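Local coordinates for protein 4-alpha-glucanotransferase (Corynebacterium glutamicum, PDB 5B68) that is an amylomaltase, a bacterial glucanotransferase in which a TIM-barrel-type domain accompanies an N-terminal beta-sandwich domain, at residues E276-D288 / W673-L686. Sequence-based numbering, arbitrary orientation.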
ATOM      1  N   GLU A 276      13.866 -26.023 -12.005  1.00 32.61           N
ATOM      2  CA  GLU A 276      13.155 -26.582 -13.144  1.00 33.08           C
ATOM      3  C   GLU A 276      11.807 -25.873 -13.392  1.00 33.58           C
ATOM      4  O   GLU A 276      11.375 -25.684 -14.543  1.00 33.44           O
ATOM      5  CB  GLU A 276      12.903 -28.111 -12.920  1.00 40.58           C
ATOM      6  CG  GLU A 276      14.166 -28.964 -13.031  1.00 43.98           C
ATOM      7  CD  GLU A 276      14.829 -28.912 -14.425  1.00 53.92           C
ATOM      8  OE1 GLU A 276      14.108 -28.839 -15.468  1.00 56.33           O
ATOM      9  OE2 GLU A 276      16.085 -28.933 -14.487  1.00 56.52           O
ATOM     10  N   ARG A 277      11.113 -25.468 -12.313  1.00 27.77           N
ATOM     11  CA  ARG A 277       9.853 -24.771 -12.440  1.00 29.64           C
ATOM     12  C   ARG A 277      10.008 -23.460 -13.223  1.00 24.40           C
ATOM     13  O   ARG A 277       9.108 -23.077 -13.947  1.00 27.12           O
ATOM     14  CB  ARG A 277       9.198 -24.493 -11.068  1.00 30.48           C
ATOM     15  CG  ARG A 277       9.066 -25.764 -10.215  1.00 34.06           C
ATOM     16  CD  ARG A 277       8.118 -25.501  -9.065  1.00 36.18           C
ATOM     17  NE  ARG A 277       8.178 -26.621  -8.134  1.00 38.66           N
ATOM     18  CZ  ARG A 277       7.731 -26.584  -6.875  1.00 46.53           C
ATOM     19  NH1 ARG A 277       7.147 -25.483  -6.362  1.00 39.23           N
ATOM     20  NH2 ARG A 277       7.867 -27.682  -6.125  1.00 45.73           N
ATOM     21  N   ASN A 278      11.184 -22.879 -13.131  1.00 26.80           N
ATOM     22  CA  ASN A 278      11.468 -21.607 -13.777  1.00 26.97           C
ATOM     23  C   ASN A 278      11.304 -21.668 -15.283  1.00 30.58           C
ATOM     24  O   ASN A 278      11.090 -20.642 -15.889  1.00 27.38           O
ATOM     25  CB  ASN A 278      12.902 -21.164 -13.566  1.00 24.92           C
ATOM     26  CG  ASN A 278      13.268 -20.961 -12.074  1.00 24.16           C
ATOM     27  OD1 ASN A 278      12.423 -20.954 -11.204  1.00 27.30           O
ATOM     28  ND2 ASN A 278      14.526 -20.818 -11.813  1.00 25.71           N
ATOM     29  N   LEU A 279      11.483 -22.870 -15.838  1.00 33.98           N
ATOM     30  CA  LEU A 279      11.402 -23.121 -17.263  1.00 34.09           C
ATOM     31  C   LEU A 279      10.049 -23.491 -17.729  1.00 34.62           C
ATOM     32  O   LEU A 279       9.867 -23.641 -18.926  1.00 36.77           O
ATOM     33  CB  LEU A 279      12.390 -24.235 -17.665  1.00 32.23           C
ATOM     34  CG  LEU A 279      13.836 -24.055 -17.199  1.00 33.23           C
ATOM     35  CD1 LEU A 279      14.720 -25.230 -17.576  1.00 37.47           C
ATOM     36  CD2 LEU A 279      14.507 -22.795 -17.728  1.00 35.35           C
ATOM     37  N   THR A 280       9.082 -23.648 -16.821  1.00 32.16           N
ATOM     38  CA  THR A 280       7.726 -24.097 -17.182  1.00 32.11           C
ATOM     39  C   THR A 280       6.757 -22.963 -17.058  1.00 29.33           C
ATOM     40  O   THR A 280       7.037 -21.935 -16.408  1.00 28.90           O
ATOM     41  CB  THR A 280       7.244 -25.259 -16.280  1.00 35.33           C
ATOM     42  OG1 THR A 280       6.772 -24.735 -15.034  1.00 33.16           O
ATOM     43  CG2 THR A 280       8.352 -26.245 -16.004  1.00 34.69           C
ATOM     44  N   SER A 281       5.563 -23.152 -17.583  1.00 28.89           N
ATOM     45  CA  SER A 281       4.471 -22.194 -17.381  1.00 29.38           C
ATOM     46  C   SER A 281       3.523 -22.602 -16.230  1.00 27.06           C
ATOM     47  O   SER A 281       2.440 -22.052 -16.117  1.00 28.77           O
ATOM     48  CB  SER A 281       3.701 -22.041 -18.685  1.00 34.25           C
ATOM     49  OG  SER A 281       3.122 -23.281 -19.068  1.00 33.42           O
ATOM     50  N   ASP A 282       3.938 -23.563 -15.416  1.00 29.35           N
ATOM     51  CA  ASP A 282       3.119 -24.055 -14.308  1.00 30.10           C
ATOM     52  C   ASP A 282       2.894 -22.984 -13.245  1.00 31.44           C
ATOM     53  O   ASP A 282       3.784 -22.194 -12.981  1.00 30.56           O
ATOM     54  CB  ASP A 282       3.798 -25.279 -13.672  1.00 30.89           C
ATOM     55  CG  ASP A 282       3.839 -26.499 -14.596  1.00 37.83           C
ATOM     56  OD1 ASP A 282       3.164 -26.514 -15.644  1.00 35.65           O
ATOM     57  OD2 ASP A 282       4.603 -27.426 -14.269  1.00 38.92           O
ATOM     58  N   ILE A 283       1.712 -22.990 -12.634  1.00 33.73           N
ATOM     59  CA  ILE A 283       1.369 -22.033 -11.629  1.00 32.03           C
ATOM     60  C   ILE A 283       2.422 -22.033 -10.507  1.00 29.59           C
ATOM     61  O   ILE A 283       3.111 -23.041 -10.264  1.00 29.94           O
ATOM     62  CB  ILE A 283      -0.123 -22.108 -11.171  1.00 37.51           C
ATOM     63  CG1 ILE A 283      -0.492 -23.460 -10.549  1.00 42.42           C
ATOM     64  CG2 ILE A 283      -1.042 -21.818 -12.356  1.00 36.89           C
ATOM     65  CD1 ILE A 283      -0.001 -23.666  -9.136  1.00 48.13           C
ATOM     66  N   ILE A 284       2.628 -20.846  -9.932  1.00 28.06           N
ATOM     67  CA  ILE A 284       3.633 -20.652  -8.891  1.00 28.51           C
ATOM     68  C   ILE A 284       3.100 -21.302  -7.582  1.00 26.06           C
ATOM     69  O   ILE A 284       1.960 -21.007  -7.218  1.00 27.06           O
ATOM     70  CB  ILE A 284       3.851 -19.130  -8.617  1.00 28.35           C
ATOM     71  CG1 ILE A 284       4.419 -18.371  -9.835  1.00 35.86           C
ATOM     72  CG2 ILE A 284       4.817 -18.939  -7.450  1.00 30.25           C
ATOM     73  CD1 ILE A 284       5.810 -18.800 -10.209  1.00 35.57           C
ATOM     74  N   GLU A 285       3.930 -22.072  -6.886  1.00 30.45           N
ATOM     75  CA  GLU A 285       3.566 -22.673  -5.556  1.00 31.68           C
ATOM     76  C   GLU A 285       4.519 -22.100  -4.509  1.00 27.75           C
ATOM     77  O   GLU A 285       5.701 -22.434  -4.458  1.00 28.50           O
ATOM     78  CB  GLU A 285       3.592 -24.227  -5.532  1.00 38.07           C
ATOM     79  CG  GLU A 285       3.224 -24.846  -4.159  1.00 39.00           C
ATOM     80  CD  GLU A 285       1.899 -24.326  -3.525  1.00 45.53           C
ATOM     81  OE1 GLU A 285       0.823 -24.867  -3.902  1.00 45.05           O
ATOM     82  OE2 GLU A 285       1.891 -23.372  -2.650  1.00 38.45           O
ATOM     83  N   ARG A 286       3.959 -21.221  -3.688  1.00 25.43           N
ATOM     84  CA  ARG A 286       4.733 -20.561  -2.662  1.00 24.93           C
ATOM     85  C   ARG A 286       5.016 -21.543  -1.535  1.00 26.83           C
ATOM     86  O   ARG A 286       6.097 -21.495  -0.927  1.00 27.56           O
ATOM     87  CB  ARG A 286       3.973 -19.376  -2.154  1.00 25.00           C
ATOM     88  CG  ARG A 286       3.900 -18.196  -3.120  1.00 24.79           C
ATOM     89  CD  ARG A 286       3.018 -17.112  -2.589  1.00 27.94           C
ATOM     90  NE  ARG A 286       3.075 -15.931  -3.458  1.00 25.58           N
ATOM     91  CZ  ARG A 286       2.413 -15.769  -4.606  1.00 26.12           C
ATOM     92  NH1 ARG A 286       2.615 -14.685  -5.315  1.00 23.98           N
ATOM     93  NH2 ARG A 286       1.575 -16.683  -5.085  1.00 24.72           N
ATOM     94  N   ASN A 287       4.062 -22.453  -1.258  1.00 29.55           N
ATOM     95  CA  ASN A 287       4.183 -23.211   0.031  1.00 28.88           C
ATOM     96  C   ASN A 287       5.369 -24.096   0.117  1.00 26.69           C
ATOM     97  O   ASN A 287       6.106 -24.019   1.097  1.00 26.25           O
ATOM     98  CB  ASN A 287       2.888 -23.910   0.442  1.00 29.60           C
ATOM     99  CG  ASN A 287       1.798 -22.908   0.784  1.00 33.61           C
ATOM    100  OD1 ASN A 287       2.091 -21.807   1.270  1.00 31.95           O
ATOM    101  ND2 ASN A 287       0.541 -23.272   0.534  1.00 34.03           N
ATOM    102  N   ASP A 288       5.628 -24.938  -0.879  1.00 28.39           N
ATOM    103  CA  ASP A 288       6.841 -25.811  -0.763  1.00 30.14           C
ATOM    104  C   ASP A 288       8.152 -25.059  -0.920  1.00 29.78           C
ATOM    105  O   ASP A 288       9.136 -25.360  -0.266  1.00 30.28           O
ATOM    106  CB  ASP A 288       6.775 -27.081  -1.642  1.00 38.70           C
ATOM    107  CG  ASP A 288       6.487 -26.800  -3.095  1.00 41.40           C
ATOM    108  OD1 ASP A 288       6.394 -25.637  -3.524  1.00 39.15           O
ATOM    109  OD2 ASP A 288       6.318 -27.784  -3.834  1.00 46.38           O
ATOM    110  N   TRP A 673      -2.431 -14.357  -8.624  1.00 25.40           N
ATOM    111  CA  TRP A 673      -1.160 -14.092  -7.989  1.00 26.21           C
ATOM    112  C   TRP A 673      -0.162 -15.227  -8.139  1.00 22.51           C
ATOM    113  O   TRP A 673       0.844 -15.245  -7.483  1.00 24.49           O
ATOM    114  CB  TRP A 673      -1.352 -13.741  -6.527  1.00 24.26           C
ATOM    115  CG  TRP A 673      -2.454 -12.790  -6.289  1.00 25.66           C
ATOM    116  CD1 TRP A 673      -3.618 -13.045  -5.653  1.00 25.37           C
ATOM    117  CD2 TRP A 673      -2.504 -11.420  -6.678  1.00 25.54           C
ATOM    118  NE1 TRP A 673      -4.389 -11.932  -5.618  1.00 26.71           N
ATOM    119  CE2 TRP A 673      -3.730 -10.916  -6.249  1.00 25.71           C
ATOM    120  CE3 TRP A 673      -1.630 -10.571  -7.361  1.00 24.48           C
ATOM    121  CZ2 TRP A 673      -4.115  -9.614  -6.473  1.00 26.29           C
ATOM    122  CZ3 TRP A 673      -2.015  -9.279  -7.574  1.00 26.17           C
ATOM    123  CH2 TRP A 673      -3.244  -8.810  -7.134  1.00 25.55           C
ATOM    124  N   CYS A 674      -0.480 -16.177  -8.998  1.00 25.66           N
ATOM    125  CA  CYS A 674       0.353 -17.349  -9.231  1.00 23.51           C
ATOM    126  C   CYS A 674       0.811 -17.586 -10.676  1.00 24.62           C
ATOM    127  O   CYS A 674       1.272 -18.657 -10.993  1.00 24.60           O
ATOM    128  CB  CYS A 674      -0.372 -18.595  -8.744  1.00 26.66           C
ATOM    129  SG  CYS A 674      -0.785 -18.523  -6.990  1.00 28.90           S
ATOM    130  N   ILE A 675       0.650 -16.591 -11.536  1.00 26.44           N
ATOM    131  CA  ILE A 675       0.871 -16.771 -12.966  1.00 27.38           C
ATOM    132  C   ILE A 675       2.281 -16.337 -13.352  1.00 28.20           C
ATOM    133  O   ILE A 675       2.563 -15.166 -13.375  1.00 25.89           O
ATOM    134  CB  ILE A 675      -0.141 -15.926 -13.771  1.00 30.63           C
ATOM    135  CG1 ILE A 675      -1.587 -16.231 -13.358  1.00 31.43           C
ATOM    136  CG2 ILE A 675       0.060 -16.093 -15.263  1.00 30.86           C
ATOM    137  CD1 ILE A 675      -2.026 -17.660 -13.560  1.00 30.35           C
ATOM    138  N   PRO A 676       3.148 -17.293 -13.671  1.00 27.95           N
ATOM    139  CA  PRO A 676       4.552 -16.973 -14.061  1.00 24.67           C
ATOM    140  C   PRO A 676       4.655 -16.225 -15.391  1.00 25.29           C
ATOM    141  O   PRO A 676       3.738 -16.309 -16.243  1.00 25.63           O
ATOM    142  CB  PRO A 676       5.204 -18.312 -14.194  1.00 26.75           C
ATOM    143  CG  PRO A 676       4.099 -19.183 -14.652  1.00 25.15           C
ATOM    144  CD  PRO A 676       2.858 -18.716 -13.957  1.00 28.84           C
ATOM    145  N   LEU A 677       5.699 -15.431 -15.542  1.00 24.68           N
ATOM    146  CA  LEU A 677       5.840 -14.563 -16.736  1.00 23.03           C
ATOM    147  C   LEU A 677       6.052 -15.478 -17.957  1.00 23.55           C
ATOM    148  O   LEU A 677       7.011 -16.259 -17.986  1.00 22.99           O
ATOM    149  CB  LEU A 677       7.060 -13.630 -16.556  1.00 24.14           C
ATOM    150  CG  LEU A 677       7.278 -12.592 -17.685  1.00 24.12           C
ATOM    151  CD1 LEU A 677       6.154 -11.571 -17.714  1.00 24.44           C
ATOM    152  CD2 LEU A 677       8.675 -11.953 -17.559  1.00 24.78           C
ATOM    153  N   CYS A 678       5.156 -15.381 -18.936  1.00 24.85           N
ATOM    154  CA  CYS A 678       5.325 -16.179 -20.150  1.00 27.90           C
ATOM    155  C   CYS A 678       5.047 -15.345 -21.369  1.00 24.87           C
ATOM    156  O   CYS A 678       4.282 -14.382 -21.267  1.00 24.53           O
ATOM    157  CB  CYS A 678       4.368 -17.360 -20.129  1.00 27.91           C
ATOM    158  SG  CYS A 678       4.694 -18.565 -18.796  1.00 29.87           S
ATOM    159  N   ASP A 679       5.622 -15.775 -22.526  1.00 27.75           N
ATOM    160  CA  ASP A 679       5.424 -15.041 -23.824  1.00 27.61           C
ATOM    161  C   ASP A 679       4.101 -15.437 -24.479  1.00 34.23           C
ATOM    162  O   ASP A 679       3.322 -16.124 -23.846  1.00 31.63           O
ATOM    163  CB  ASP A 679       6.612 -15.240 -24.772  1.00 27.90           C
ATOM    164  CG  ASP A 679       6.846 -16.729 -25.154  1.00 28.76           C
ATOM    165  OD1 ASP A 679       5.879 -17.562 -25.052  1.00 29.87           O
ATOM    166  OD2 ASP A 679       8.028 -17.045 -25.453  1.00 27.39           O
ATOM    167  N   SER A 680       3.805 -14.937 -25.686  1.00 31.74           N
ATOM    168  CA  SER A 680       2.517 -15.235 -26.342  1.00 36.71           C
ATOM    169  C   SER A 680       2.214 -16.730 -26.597  1.00 38.24           C
ATOM    170  O   SER A 680       1.038 -17.133 -26.688  1.00 43.13           O
ATOM    171  CB  SER A 680       2.447 -14.456 -27.638  1.00 38.34           C
ATOM    172  OG  SER A 680       2.422 -13.075 -27.318  1.00 36.70           O
ATOM    173  N   GLU A 681       3.269 -17.539 -26.678  1.00 36.60           N
ATOM    174  CA  GLU A 681       3.194 -18.983 -26.958  1.00 38.19           C
ATOM    175  C   GLU A 681       3.119 -19.837 -25.672  1.00 39.95           C
ATOM    176  O   GLU A 681       3.239 -21.074 -25.731  1.00 37.15           O
ATOM    177  CB  GLU A 681       4.446 -19.451 -27.752  1.00 37.55           C
ATOM    178  CG  GLU A 681       4.526 -18.960 -29.204  1.00 40.80           C
ATOM    179  CD  GLU A 681       4.628 -17.447 -29.318  1.00 41.87           C
ATOM    180  OE1 GLU A 681       5.608 -16.871 -28.782  1.00 42.73           O
ATOM    181  OE2 GLU A 681       3.706 -16.843 -29.910  1.00 42.01           O
ATOM    182  N   GLY A 682       3.042 -19.153 -24.529  1.00 38.42           N
ATOM    183  CA  GLY A 682       2.917 -19.775 -23.218  1.00 35.55           C
ATOM    184  C   GLY A 682       4.230 -20.298 -22.732  1.00 32.30           C
ATOM    185  O   GLY A 682       4.226 -21.153 -21.865  1.00 37.29           O
ATOM    186  N   ASN A 683       5.363 -19.809 -23.262  1.00 28.49           N
ATOM    187  CA  ASN A 683       6.676 -20.202 -22.767  1.00 27.54           C
ATOM    188  C   ASN A 683       7.250 -19.243 -21.710  1.00 25.76           C
ATOM    189  O   ASN A 683       7.214 -18.033 -21.934  1.00 27.88           O
ATOM    190  CB  ASN A 683       7.667 -20.257 -23.899  1.00 30.41           C
ATOM    191  CG  ASN A 683       7.316 -21.348 -24.881  1.00 37.51           C
ATOM    192  OD1 ASN A 683       6.914 -22.439 -24.482  1.00 37.29           O
ATOM    193  ND2 ASN A 683       7.330 -21.007 -26.140  1.00 39.51           N
ATOM    194  N   SER A 684       7.854 -19.811 -20.666  1.00 26.75           N
ATOM    195  CA  SER A 684       8.506 -18.990 -19.624  1.00 26.28           C
ATOM    196  C   SER A 684       9.542 -18.032 -20.216  1.00 27.17           C
ATOM    197  O   SER A 684      10.387 -18.423 -21.026  1.00 26.89           O
ATOM    198  CB  SER A 684       9.184 -19.875 -18.614  1.00 26.13           C
ATOM    199  OG  SER A 684       9.946 -19.119 -17.689  1.00 26.53           O
ATOM    200  N   VAL A 685       9.538 -16.762 -19.789  1.00 25.48           N
ATOM    201  CA  VAL A 685      10.614 -15.851 -20.173  1.00 25.26           C
ATOM    202  C   VAL A 685      11.448 -15.535 -18.939  1.00 25.90           C
ATOM    203  O   VAL A 685      10.912 -14.875 -18.029  1.00 24.86           O
ATOM    204  CB  VAL A 685      10.036 -14.541 -20.751  1.00 29.28           C
ATOM    205  CG1 VAL A 685      11.187 -13.636 -21.182  1.00 33.62           C
ATOM    206  CG2 VAL A 685       9.104 -14.891 -21.931  1.00 26.12           C
ATOM    207  N   LEU A 686      12.694 -15.996 -18.911  1.00 22.32           N
ATOM    208  CA  LEU A 686      13.602 -15.686 -17.830  1.00 24.91           C
ATOM    209  C   LEU A 686      14.145 -14.275 -17.927  1.00 22.02           C
ATOM    210  O   LEU A 686      14.283 -13.731 -19.044  1.00 23.52           O
ATOM    211  CB  LEU A 686      14.744 -16.652 -17.709  1.00 24.43           C
ATOM    212  CG  LEU A 686      14.361 -18.149 -17.522  1.00 28.26           C
ATOM    213  CD1 LEU A 686      15.637 -19.006 -17.492  1.00 33.79           C
ATOM    214  CD2 LEU A 686      13.560 -18.376 -16.249  1.00 28.40           C
TER
HETATM  215  O   HOH W   1       8.160 -22.695 -20.521  1.00 30.21           O
HETATM  216  O   HOH W   2       5.205 -23.847 -21.626  1.00 35.42           O
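Both terminal nitrogens of Arg-286 converge on one backbone oxygen, Trp-673 O, with NH1 and NH2 each 2.9 Å from it. The oxygen lies in the guanidinium plane, but the two donors reach it differently: NH1 comes in the carbonyl plane, NH2 from well above it. The Arg-286 chain, extended from CG to NE, carries the guanidinium to this carbonyl, and Cys-674 SG lies at the guanidinium edge, 3.5 Å from Arg-286 NH2. Asp-232 forms a salt bridge with NH2, and Tyr-185 makes a cation-pi contact, which together probably limit the rotation of the guanidinium. Two residues before Arg-286, Ile-284 N donates an almost straight bond (170°) to Cys-674 O, while Ile-284 CD1 packs on Pro-676 CB at 4.1 Å. In this TIM-barrel-family enzyme the contact joins the linker between helices 261-277 and 286-301 to the irregular loop preceding helix 694-702. Pro-676 CG fits against two carbonyls, Ser-281 O and Asp-282 O. At the other end, with chi1 at 173° turning the hydroxyl away from the Ser-684 amide, Ser-684 OG donates to Asn-278 O at 2.6 Å. Leu-686 CD2 rests 3.4 Å from Asn-278 O, and a water bridges Leu-279 O to Ser-684 N.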